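Local coordinates for putative LacI-family transcriptional regulator (Bacteroides fragilis, PDB 3GBV), which probably regulates transcription as a LacI-family DNA-binding protein, its periplasmic-binding-protein-like region being expected to sense a small-molecule effector, at residues 25-28 / 29-33; 231-235 / 236-240; 284-288 / 289-293. All coordinates share one frame; numbering follows the deposited sequence.

Contact 1 of 3, residues 25-28 / 29-33; sequences TDVQ and KGIRE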
ATOM      1  N   THR A  25       2.659  -0.630  19.540  1.00 28.96           N
ATOM      2  CA  THR A  25       4.051  -0.195  19.561  1.00 30.66           C
ATOM      3  C   THR A  25       4.355   0.745  18.378  1.00 30.10           C
ATOM      4  O   THR A  25       5.109   1.706  18.507  1.00 28.81           O
ATOM      5  CB  THR A  25       4.987  -1.411  19.529  1.00 29.83           C
ATOM      6  OG1 THR A  25       4.784  -2.182  20.720  1.00 31.51           O
ATOM      7  CG2 THR A  25       6.437  -0.975  19.462  1.00 30.28           C
ATOM      8  N   ASP A  26       3.748   0.474  17.228  1.00 30.44           N
ATOM      9  CA  ASP A  26       3.967   1.307  16.055  1.00 29.87           C
ATOM     10  C   ASP A  26       3.275   2.670  16.182  1.00 29.44           C
ATOM     11  O   ASP A  26       3.838   3.701  15.806  1.00 26.78           O
ATOM     12  CB  ASP A  26       3.496   0.580  14.804  1.00 31.11           C
ATOM     13  CG  ASP A  26       4.450  -0.524  14.387  1.00 35.17           C
ATOM     14  OD1 ASP A  26       5.668  -0.250  14.322  1.00 34.68           O
ATOM     15  OD2 ASP A  26       3.985  -1.657  14.118  1.00 37.00           O
ATOM     16  N   VAL A  27       2.055   2.669  16.713  1.00 27.86           N
ATOM     17  CA  VAL A  27       1.322   3.916  16.907  1.00 27.03           C
ATOM     18  C   VAL A  27       2.134   4.794  17.857  1.00 26.67           C
ATOM     19  O   VAL A  27       2.208   6.014  17.685  1.00 25.28           O
ATOM     20  CB  VAL A  27      -0.064   3.663  17.532  1.00 26.30           C
ATOM     21  CG1 VAL A  27      -0.765   4.994  17.812  1.00 26.14           C
ATOM     22  CG2 VAL A  27      -0.899   2.792  16.599  1.00 24.04           C
ATOM     23  N   GLN A  28       2.751   4.167  18.854  1.00 25.95           N
ATOM     24  CA  GLN A  28       3.549   4.908  19.819  1.00 29.70           C
ATOM     25  C   GLN A  28       4.806   5.495  19.182  1.00 31.19           C
ATOM     26  O   GLN A  28       5.197   6.619  19.508  1.00 29.83           O
ATOM     27  CB  GLN A  28       3.894   4.025  21.019  1.00 29.88           C
ATOM     28  CG  GLN A  28       2.759   3.942  22.031  1.00 30.63           C
ATOM     29  CD  GLN A  28       3.059   3.009  23.194  1.00 34.70           C
ATOM     30  OE1 GLN A  28       4.219   2.732  23.503  1.00 32.71           O
ATOM     31  NE2 GLN A  28       2.011   2.537  23.857  1.00 32.26           N
ATOM     32  N   LYS A  29       5.434   4.744  18.278  1.00 32.88           N
ATOM     33  CA  LYS A  29       6.610   5.256  17.587  1.00 36.12           C
ATOM     34  C   LYS A  29       6.143   6.499  16.840  1.00 35.69           C
ATOM     35  O   LYS A  29       6.807   7.535  16.865  1.00 35.31           O
ATOM     36  CB  LYS A  29       7.169   4.236  16.580  1.00 39.72           C
ATOM     37  CG  LYS A  29       7.815   3.002  17.205  1.00 43.56           C
ATOM     38  CD  LYS A  29       8.634   2.214  16.182  1.00 47.16           C
ATOM     39  CE  LYS A  29       9.138   0.892  16.764  1.00 48.88           C
ATOM     40  NZ  LYS A  29       9.902   1.082  18.039  1.00 51.15           N
ATOM     41  N   GLY A  30       4.983   6.389  16.196  1.00 34.43           N
ATOM     42  CA  GLY A  30       4.439   7.514  15.458  1.00 33.76           C
ATOM     43  C   GLY A  30       4.354   8.749  16.333  1.00 33.38           C
ATOM     44  O   GLY A  30       4.815   9.821  15.949  1.00 34.10           O
ATOM     45  N   ILE A  31       3.761   8.590  17.512  1.00 31.67           N
ATOM     46  CA  ILE A  31       3.611   9.684  18.458  1.00 32.02           C
ATOM     47  C   ILE A  31       4.978  10.279  18.804  1.00 33.63           C
ATOM     48  O   ILE A  31       5.152  11.500  18.825  1.00 31.28           O
ATOM     49  CB  ILE A  31       2.919   9.194  19.755  1.00 30.75           C
ATOM     50  CG1 ILE A  31       1.447   8.850  19.469  1.00 30.85           C
ATOM     51  CG2 ILE A  31       3.016  10.254  20.834  1.00 29.97           C
ATOM     52  CD1 ILE A  31       0.777   8.057  20.586  1.00 28.64           C
ATOM     53  N   ARG A  32       5.950   9.413  19.071  1.00 35.07           N
ATOM     54  CA  ARG A  32       7.286   9.879  19.416  1.00 38.15           C
ATOM     55  C   ARG A  32       7.904  10.692  18.285  1.00 38.44           C
ATOM     56  O   ARG A  32       8.444  11.775  18.516  1.00 38.32           O
ATOM     57  CB  ARG A  32       8.199   8.696  19.763  1.00 40.07           C
ATOM     58  CG  ARG A  32       7.848   8.022  21.072  1.00 43.84           C
ATOM     59  CD  ARG A  32       7.854   9.041  22.183  1.00 49.23           C
ATOM     60  NE  ARG A  32       7.283   8.532  23.425  1.00 54.05           N
ATOM     61  CZ  ARG A  32       7.078   9.283  24.504  1.00 56.72           C
ATOM     62  NH1 ARG A  32       7.400  10.573  24.482  1.00 57.66           N
ATOM     63  NH2 ARG A  32       6.548   8.752  25.602  1.00 58.07           N
ATOM     64  N   GLU A  33       7.824  10.169  17.066  1.00 38.19           N
ATOM     65  CA  GLU A  33       8.370  10.866  15.916  1.00 39.58           C
ATOM     66  C   GLU A  33       7.728  12.247  15.813  1.00 39.02           C
ATOM     67  O   GLU A  33       8.394  13.219  15.453  1.00 39.00           O
ATOM     68  CB  GLU A  33       8.114  10.065  14.640  1.00 41.16           C
ATOM     69  CG  GLU A  33       8.656  10.701  13.359  1.00 47.25           C
ATOM     70  CD  GLU A  33      10.168  10.892  13.382  1.00 51.59           C
ATOM     71  OE1 GLU A  33      10.890   9.917  13.710  1.00 52.75           O
ATOM     72  OE2 GLU A  33      10.632  12.012  13.067  1.00 52.22           O
TER
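Thr25, Asp26, Val27 and Gln28 each offer a backbone carbonyl to the residue four places on, and the alkyl parts of Lys29, Ile31 and Arg32 lie back against three of those oxygens. The main-chain bonds form the frame. Lys29 N stands 3.1 Å from Thr25 O and Gly30 N 2.9 Å from Asp26 O. One step further along, Ile31 N reaches Val27 O at 3.0 Å and Arg32 N reaches Gln28 O at 2.9 Å. The bond to Thr25 O is the most bent of the four, with an N-H...O angle of 149°.

Alkyl-to-carbonyl packing forms the second layer. CG of Lys29, set beside its own backbone N (chi1 -70°), rests 3.3 Å from Thr25 O. The chain then runs on extended until a final bend turns NZ aside, and CE passes 4.2 Å from the methyl CG2 of Thr25. Ile31 CG1 lies 3.4 Å from Val27 O, while CG of Arg32 leans in the same way on Gln28 O.

Apolar contact between side chains is slight: Val27 CG1 and Ile31 CD1 meet at 4.4 Å. Both residues are buried, with Val27 packed on Pro254 and Ile31 between Ala45 and Cys13 of the sheet and Ile262 of helix 254-270. Thr25 OG1 takes the N-H of Gly21.

Asp26 and Lys29 carry opposite charges, but the carboxylate and the ammonium group do not touch. Within these two segments, helix 23-37, the helix of the beta-alpha-beta unit between strands 9-16 and 43-50, is therefore held mainly by repeated backbone bonds, with alkyl groups lying on three of the four acceptors, and any attraction between Asp26 and Lys29 is probably mild.

Contact 2 of 3, residues 231-235 / 236-240; sequences YDLLE and RNVTC. With EDO (1,2-ethanediol), chain D.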
ATOM      1  N   TYR A 231      -4.718  -9.065   9.799  1.00 27.21           N
ATOM      2  CA  TYR A 231      -4.505  -7.632   9.837  1.00 24.62           C
ATOM      3  C   TYR A 231      -3.216  -7.218  10.541  1.00 25.65           C
ATOM      4  O   TYR A 231      -2.759  -7.872  11.484  1.00 24.42           O
ATOM      5  CB  TYR A 231      -5.686  -6.953  10.533  1.00 24.19           C
ATOM      6  CG  TYR A 231      -6.874  -6.687   9.637  1.00 23.16           C
ATOM      7  CD1 TYR A 231      -7.146  -5.400   9.168  1.00 22.51           C
ATOM      8  CD2 TYR A 231      -7.742  -7.709   9.283  1.00 19.02           C
ATOM      9  CE1 TYR A 231      -8.268  -5.149   8.372  1.00 18.78           C
ATOM     10  CE2 TYR A 231      -8.854  -7.470   8.497  1.00 20.21           C
ATOM     11  CZ  TYR A 231      -9.121  -6.191   8.046  1.00 20.89           C
ATOM     12  OH  TYR A 231     -10.265  -5.977   7.291  1.00 21.80           O
ATOM     13  N   ASP A 232      -2.633  -6.132  10.045  1.00 25.21           N
ATOM     14  CA  ASP A 232      -1.451  -5.529  10.624  1.00 25.28           C
ATOM     15  C   ASP A 232      -0.124  -6.251  10.522  1.00 26.72           C
ATOM     16  O   ASP A 232      -0.041  -7.486  10.523  1.00 27.07           O
ATOM     17  CB  ASP A 232      -1.768  -5.159  12.069  1.00 27.49           C
ATOM     18  CG  ASP A 232      -3.042  -4.333  12.170  1.00 27.13           C
ATOM     19  OD1 ASP A 232      -3.141  -3.287  11.489  1.00 27.08           O
ATOM     20  OD2 ASP A 232      -3.948  -4.734  12.916  1.00 28.82           O
ATOM     21  N   LEU A 233       0.918  -5.438  10.427  1.00 25.81           N
ATOM     22  CA  LEU A 233       2.272  -5.911  10.262  1.00 25.29           C
ATOM     23  C   LEU A 233       3.070  -6.213  11.520  1.00 25.34           C
ATOM     24  O   LEU A 233       4.220  -5.813  11.626  1.00 23.87           O
ATOM     25  CB  LEU A 233       3.028  -4.912   9.383  1.00 25.99           C
ATOM     26  CG  LEU A 233       2.866  -5.046   7.857  1.00 28.22           C
ATOM     27  CD1 LEU A 233       1.558  -5.703   7.502  1.00 26.10           C
ATOM     28  CD2 LEU A 233       2.963  -3.688   7.211  1.00 28.22           C
ATOM     29  N   LEU A 234       2.469  -6.907  12.483  1.00 25.93           N
ATOM     30  CA  LEU A 234       3.217  -7.290  13.676  1.00 26.77           C
ATOM     31  C   LEU A 234       4.298  -8.230  13.149  1.00 27.68           C
ATOM     32  O   LEU A 234       4.097  -8.904  12.135  1.00 26.44           O
ATOM     33  CB  LEU A 234       2.338  -8.058  14.658  1.00 27.64           C
ATOM     34  CG  LEU A 234       1.505  -7.275  15.668  1.00 29.97           C
ATOM     35  CD1 LEU A 234       0.484  -6.424  14.933  1.00 29.23           C
ATOM     36  CD2 LEU A 234       0.821  -8.255  16.622  1.00 27.94           C
ATOM     37  N   GLU A 235       5.431  -8.293  13.832  1.00 28.17           N
ATOM     38  CA  GLU A 235       6.520  -9.145  13.379  1.00 30.21           C
ATOM     39  C   GLU A 235       6.110 -10.615  13.277  1.00 28.14           C
ATOM     40  O   GLU A 235       6.502 -11.308  12.346  1.00 29.13           O
ATOM     41  CB  GLU A 235       7.726  -9.004  14.306  1.00 33.95           C
ATOM     42  CG  GLU A 235       9.033  -9.286  13.595  1.00 42.55           C
ATOM     43  CD  GLU A 235      10.229  -9.316  14.524  1.00 47.63           C
ATOM     44  OE1 GLU A 235      10.391  -8.369  15.329  1.00 50.67           O
ATOM     45  OE2 GLU A 235      11.013 -10.288  14.435  1.00 49.86           O
ATOM     46  N   ARG A 236       5.315 -11.094  14.223  1.00 25.63           N
ATOM     47  CA  ARG A 236       4.897 -12.480  14.172  1.00 26.07           C
ATOM     48  C   ARG A 236       3.922 -12.708  13.029  1.00 24.67           C
ATOM     49  O   ARG A 236       3.850 -13.802  12.465  1.00 21.75           O
ATOM     50  CB  ARG A 236       4.300 -12.906  15.513  1.00 27.83           C
ATOM     51  CG  ARG A 236       5.322 -12.829  16.652  1.00 33.37           C
ATOM     52  CD  ARG A 236       5.112 -13.953  17.646  1.00 37.78           C
ATOM     53  NE  ARG A 236       4.475 -13.500  18.868  1.00 37.44           N
ATOM     54  CZ  ARG A 236       3.921 -14.310  19.761  1.00 37.59           C
ATOM     55  NH1 ARG A 236       3.921 -15.625  19.571  1.00 34.03           N
ATOM     56  NH2 ARG A 236       3.362 -13.796  20.845  1.00 37.88           N
ATOM     57  N   ASN A 237       3.182 -11.664  12.667  1.00 24.38           N
ATOM     58  CA  ASN A 237       2.242 -11.773  11.559  1.00 24.14           C
ATOM     59  C   ASN A 237       3.014 -11.895  10.256  1.00 23.32           C
ATOM     60  O   ASN A 237       2.701 -12.729   9.402  1.00 23.78           O
ATOM     61  CB  ASN A 237       1.338 -10.542  11.492  1.00 22.35           C
ATOM     62  CG  ASN A 237       0.208 -10.598  12.488  1.00 22.83           C
ATOM     63  OD1 ASN A 237       0.065 -11.576  13.222  1.00 23.53           O
ATOM     64  ND2 ASN A 237      -0.613  -9.544  12.519  1.00 21.91           N
ATOM     65  N   VAL A 238       4.030 -11.052  10.110  1.00 23.13           N
ATOM     66  CA  VAL A 238       4.845 -11.057   8.903  1.00 25.15           C
ATOM     67  C   VAL A 238       5.579 -12.385   8.723  1.00 25.11           C
ATOM     68  O   VAL A 238       5.686 -12.886   7.607  1.00 25.06           O
ATOM     69  CB  VAL A 238       5.858  -9.902   8.920  1.00 23.38           C
ATOM     70  CG1 VAL A 238       6.799 -10.027   7.729  1.00 23.26           C
ATOM     71  CG2 VAL A 238       5.116  -8.563   8.883  1.00 21.24           C
ATOM     72  N   THR A 239       6.081 -12.951   9.818  1.00 25.89           N
ATOM     73  CA  THR A 239       6.783 -14.234   9.761  1.00 26.23           C
ATOM     74  C   THR A 239       5.830 -15.293   9.212  1.00 26.95           C
ATOM     75  O   THR A 239       6.209 -16.086   8.344  1.00 25.57           O
ATOM     76  CB  THR A 239       7.276 -14.668  11.171  1.00 27.58           C
ATOM     77  OG1 THR A 239       8.263 -13.740  11.633  1.00 27.09           O
ATOM     78  CG2 THR A 239       7.901 -16.067  11.131  1.00 26.78           C
ATOM     79  N   CYS A 240       4.593 -15.292   9.706  1.00 25.89           N
ATOM     80  CA  CYS A 240       3.594 -16.252   9.248  1.00 26.77           C
ATOM     81  C   CYS A 240       3.278 -15.983   7.796  1.00 26.59           C
ATOM     82  O   CYS A 240       2.929 -16.898   7.055  1.00 25.31           O
ATOM     83  CB  CYS A 240       2.302 -16.148  10.061  1.00 27.52           C
ATOM     84  SG  CYS A 240       2.447 -16.647  11.784  1.00 30.20           S
TER
HETATM   85  C1  EDO D 363      -6.729  -3.239  13.440  1.00 45.86           C
HETATM   86  O1  EDO D 363      -6.625  -4.648  13.650  1.00 46.12           O
HETATM   87  C2  EDO D 363      -6.976  -2.515  14.762  1.00 42.65           C
HETATM   88  O2  EDO D 363      -5.791  -2.528  15.552  1.00 46.30           O
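Asn237 reaches back from the first turn of helix 235-243 to the loop before it, its ND2 donating to Asp232 O over 2.9 Å. The bond is almost straight (N-H...O 171°) and lies in the amide plane of Asn237, yet it meets the Asp232 carbonyl from above, 41° out of that group's plane. With CG beside the backbone N (chi1 -80°), the amide runs alongside Leu234, whose CB is 3.9 Å from ND2. Ser209 O takes a further bond from ND2, and Tyr212 N gives a weak one to OD1; this buried amide is thus held on both its polar atoms, which fixes its rotation.

Glu235 contributes mainly through its backbone. Its O accepts from Thr239 N at 3.0 Å, and Thr239 OG1 stands 3.1 Å from the same oxygen, though its proton has another acceptor within range. The carboxylate arm of Glu235 extends away from the turn.

Val238 N bonds to Leu234 O at 3.0 Å, nearly along the C=O axis, and Asn237 N adds a weak bond to the same N-cap residue's oxygen. CG2 of Val238 presses on Leu234 O at 3.4 Å and faces CB of Leu233 at 4.2 Å, a light apolar touch beside the bonded turn.

Beyond the turn, Arg236 NH1 forms a salt bridge with Glu216. Asp232 OD2 accepts from O1 of a 1,2-ethanediol at 2.8 Å, a molecule probably left from crystallisation. The arrangement is the strand-loop-helix junction of a Rossmann-like periplasmic-binding-protein fold, strand 227-231 leading into helix 235-243; in LacI-family relatives an aspartate just after such a strand often helps bind the effector, so Asp232 may border the corresponding site here.

Contact 3 of 3, residues 284-288 / 289-293; sequences DLLTK and ENIDY. With EDO (1,2-ethanediol), chain F.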
ATOM      1  N   ASP A 284      -4.256  -1.229   2.875  1.00 21.94           N
ATOM      2  CA  ASP A 284      -3.141  -1.819   2.142  1.00 23.03           C
ATOM      3  C   ASP A 284      -3.076  -3.342   2.166  1.00 23.14           C
ATOM      4  O   ASP A 284      -3.173  -3.971   3.224  1.00 20.33           O
ATOM      5  CB  ASP A 284      -1.805  -1.264   2.656  1.00 21.72           C
ATOM      6  CG  ASP A 284      -1.676   0.242   2.458  1.00 23.35           C
ATOM      7  OD1 ASP A 284      -2.186   0.752   1.438  1.00 21.17           O
ATOM      8  OD2 ASP A 284      -1.051   0.910   3.319  1.00 21.91           O
ATOM      9  N   LEU A 285      -2.906  -3.930   0.986  1.00 22.82           N
ATOM     10  CA  LEU A 285      -2.796  -5.374   0.877  1.00 24.12           C
ATOM     11  C   LEU A 285      -1.338  -5.807   0.737  1.00 23.57           C
ATOM     12  O   LEU A 285      -0.613  -5.346  -0.151  1.00 21.29           O
ATOM     13  CB  LEU A 285      -3.577  -5.892  -0.320  1.00 26.27           C
ATOM     14  CG  LEU A 285      -3.494  -7.409  -0.325  1.00 30.11           C
ATOM     15  CD1 LEU A 285      -4.626  -7.974   0.537  1.00 29.79           C
ATOM     16  CD2 LEU A 285      -3.552  -7.912  -1.743  1.00 33.37           C
ATOM     17  N   LEU A 286      -0.906  -6.692   1.620  1.00 23.20           N
ATOM     18  CA  LEU A 286       0.461  -7.168   1.560  1.00 25.01           C
ATOM     19  C   LEU A 286       0.538  -8.673   1.385  1.00 25.46           C
ATOM     20  O   LEU A 286      -0.298  -9.427   1.898  1.00 24.60           O
ATOM     21  CB  LEU A 286       1.220  -6.710   2.806  1.00 26.40           C
ATOM     22  CG  LEU A 286       1.342  -5.182   2.711  1.00 30.25           C
ATOM     23  CD1 LEU A 286       1.216  -4.543   4.068  1.00 31.90           C
ATOM     24  CD2 LEU A 286       2.648  -4.822   2.037  1.00 28.06           C
ATOM     25  N   THR A 287       1.526  -9.099   0.608  1.00 26.30           N
ATOM     26  CA  THR A 287       1.748 -10.519   0.362  1.00 26.11           C
ATOM     27  C   THR A 287       3.228 -10.772   0.596  1.00 25.40           C
ATOM     28  O   THR A 287       4.003  -9.842   0.800  1.00 23.46           O
ATOM     29  CB  THR A 287       1.412 -10.920  -1.093  1.00 26.41           C
ATOM     30  OG1 THR A 287       2.409 -10.404  -1.980  1.00 26.21           O
ATOM     31  CG2 THR A 287       0.071 -10.369  -1.497  1.00 27.74           C
ATOM     32  N   LYS A 288       3.615 -12.036   0.561  1.00 25.24           N
ATOM     33  CA  LYS A 288       5.003 -12.409   0.759  1.00 25.21           C
ATOM     34  C   LYS A 288       5.878 -11.714  -0.283  1.00 24.28           C
ATOM     35  O   LYS A 288       6.994 -11.300   0.014  1.00 22.56           O
ATOM     36  CB  LYS A 288       5.138 -13.929   0.626  1.00 26.69           C
ATOM     37  CG  LYS A 288       6.526 -14.499   0.841  1.00 29.73           C
ATOM     38  CD  LYS A 288       6.506 -16.020   0.629  1.00 33.44           C
ATOM     39  CE  LYS A 288       7.912 -16.624   0.528  1.00 35.63           C
ATOM     40  NZ  LYS A 288       8.712 -16.400   1.769  1.00 37.90           N
ATOM     41  N   GLU A 289       5.349 -11.567  -1.495  1.00 23.56           N
ATOM     42  CA  GLU A 289       6.094 -10.968  -2.589  1.00 25.75           C
ATOM     43  C   GLU A 289       6.263  -9.447  -2.607  1.00 25.99           C
ATOM     44  O   GLU A 289       7.025  -8.935  -3.424  1.00 26.11           O
ATOM     45  CB  GLU A 289       5.505 -11.400  -3.931  1.00 27.42           C
ATOM     46  CG  GLU A 289       5.620 -12.883  -4.260  1.00 30.99           C
ATOM     47  CD  GLU A 289       4.640 -13.727  -3.482  1.00 35.45           C
ATOM     48  OE1 GLU A 289       3.512 -13.243  -3.241  1.00 36.40           O
ATOM     49  OE2 GLU A 289       4.993 -14.873  -3.123  1.00 38.13           O
ATOM     50  N   ASN A 290       5.557  -8.715  -1.748  1.00 25.32           N
ATOM     51  CA  ASN A 290       5.726  -7.265  -1.742  1.00 25.21           C
ATOM     52  C   ASN A 290       5.957  -6.684  -0.349  1.00 24.72           C
ATOM     53  O   ASN A 290       6.238  -5.490  -0.202  1.00 24.30           O
ATOM     54  CB  ASN A 290       4.529  -6.565  -2.414  1.00 23.23           C
ATOM     55  CG  ASN A 290       3.275  -6.533  -1.538  1.00 24.37           C
ATOM     56  OD1 ASN A 290       2.352  -5.748  -1.801  1.00 24.00           O
ATOM     57  ND2 ASN A 290       3.227  -7.382  -0.512  1.00 17.18           N
ATOM     58  N   ILE A 291       5.871  -7.540   0.669  1.00 24.24           N
ATOM     59  CA  ILE A 291       6.048  -7.089   2.037  1.00 24.68           C
ATOM     60  C   ILE A 291       7.373  -6.380   2.298  1.00 24.96           C
ATOM     61  O   ILE A 291       7.402  -5.411   3.049  1.00 23.11           O
ATOM     62  CB  ILE A 291       5.893  -8.254   3.065  1.00 24.22           C
ATOM     63  CG1 ILE A 291       5.931  -7.704   4.490  1.00 26.07           C
ATOM     64  CG2 ILE A 291       7.029  -9.245   2.932  1.00 25.86           C
ATOM     65  CD1 ILE A 291       4.820  -6.731   4.811  1.00 25.65           C
ATOM     66  N   ASP A 292       8.461  -6.836   1.678  1.00 25.84           N
ATOM     67  CA  ASP A 292       9.761  -6.203   1.925  1.00 28.22           C
ATOM     68  C   ASP A 292       9.947  -4.820   1.292  1.00 29.32           C
ATOM     69  O   ASP A 292      10.886  -4.096   1.628  1.00 30.96           O
ATOM     70  CB  ASP A 292      10.906  -7.132   1.493  1.00 29.69           C
ATOM     71  CG  ASP A 292      10.885  -8.478   2.226  1.00 31.93           C
ATOM     72  OD1 ASP A 292      10.452  -8.531   3.403  1.00 32.93           O
ATOM     73  OD2 ASP A 292      11.313  -9.487   1.626  1.00 32.77           O
ATOM     74  N   TYR A 293       9.044  -4.438   0.401  1.00 28.81           N
ATOM     75  CA  TYR A 293       9.149  -3.148  -0.260  1.00 29.95           C
ATOM     76  C   TYR A 293       8.115  -2.129   0.214  1.00 30.58           C
ATOM     77  O   TYR A 293       8.033  -1.019  -0.310  1.00 29.13           O
ATOM     78  CB  TYR A 293       9.056  -3.369  -1.763  1.00 29.94           C
ATOM     79  CG  TYR A 293      10.200  -4.208  -2.254  1.00 30.18           C
ATOM     80  CD1 TYR A 293      11.452  -3.633  -2.486  1.00 27.44           C
ATOM     81  CD2 TYR A 293      10.061  -5.593  -2.414  1.00 30.65           C
ATOM     82  CE1 TYR A 293      12.534  -4.405  -2.857  1.00 30.33           C
ATOM     83  CE2 TYR A 293      11.151  -6.382  -2.786  1.00 29.61           C
ATOM     84  CZ  TYR A 293      12.381  -5.781  -3.007  1.00 30.51           C
ATOM     85  OH  TYR A 293      13.463  -6.535  -3.395  1.00 33.00           O
TER
HETATM   86  C1  EDO F 362      -0.414  -1.839  -0.814  1.00 26.62           C
HETATM   87  O1  EDO F 362       0.032  -2.980  -1.591  1.00 21.66           O
HETATM   88  C2  EDO F 362      -1.721  -1.236  -1.385  1.00 25.12           C
HETATM   89  O2  EDO F 362      -2.838  -2.075  -1.092  1.00 20.43           O
HETATM   90  O   HOH W   1       8.541  -8.972  -0.375  1.00 30.30           O
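Past the end of strand 284-286 the backbone turns tightly, Thr287 O taking both Asn290 N (3.2 Å) and Ile291 N (3.0 Å). The two donors come from different directions: Ile291 N approaches almost head-on, whereas Asn290 N sits 63° out of the carbonyl plane. Thr287 OG1 lies between its own N and carbonyl carbon (chi1 72°), which lets it receive a weak bond from Glu289 N at 3.2 Å. The side chains of Thr287 and Glu289 cross at about a right angle, and Glu289 OE1 forms a salt bridge with Arg126 of the second subunit. On the apolar side, Leu286 CD2 meets the tip of Ile291, CD1, at 4.0 Å. A water accepts from Asp292 N and donates to Lys288 O, tying the turn to the residues after it. Upstream, a 1,2-ethanediol bonds to Leu285 through both hydroxyls, O2 accepting from Leu285 N at 2.8 Å; it also bonds to Leu285 O of the second subunit. The arrangement is a type I beta turn (Thr287 to Asn290), continued by the bond from Ile291 N, after the antiparallel edge strand of the mixed sheet and at the interface with the second subunit.

In the fold
Contacts 2 and 3 share one packed patch, their centres about 11 Å apart: Leu233 CD1 meets Leu286 CD1 at 3.6 Å, and Val238 CG1 meets Ile291 CG1 at 4.1 Å. Through this patch the loop and helix after strand 227-231 are joined to strand 284-286 and the turn that reaches the second subunit. Contact 1 belongs to the other lobe, on a helix beside the parallel sheet; its centre is about 17 Å from that of contact 2, with nearest atoms about 5 Å apart and no touch. Contact 3 lies farther from contact 1, about 22 Å between centres. One 1,2-ethanediol sits at Asp232 and another at the subunit boundary.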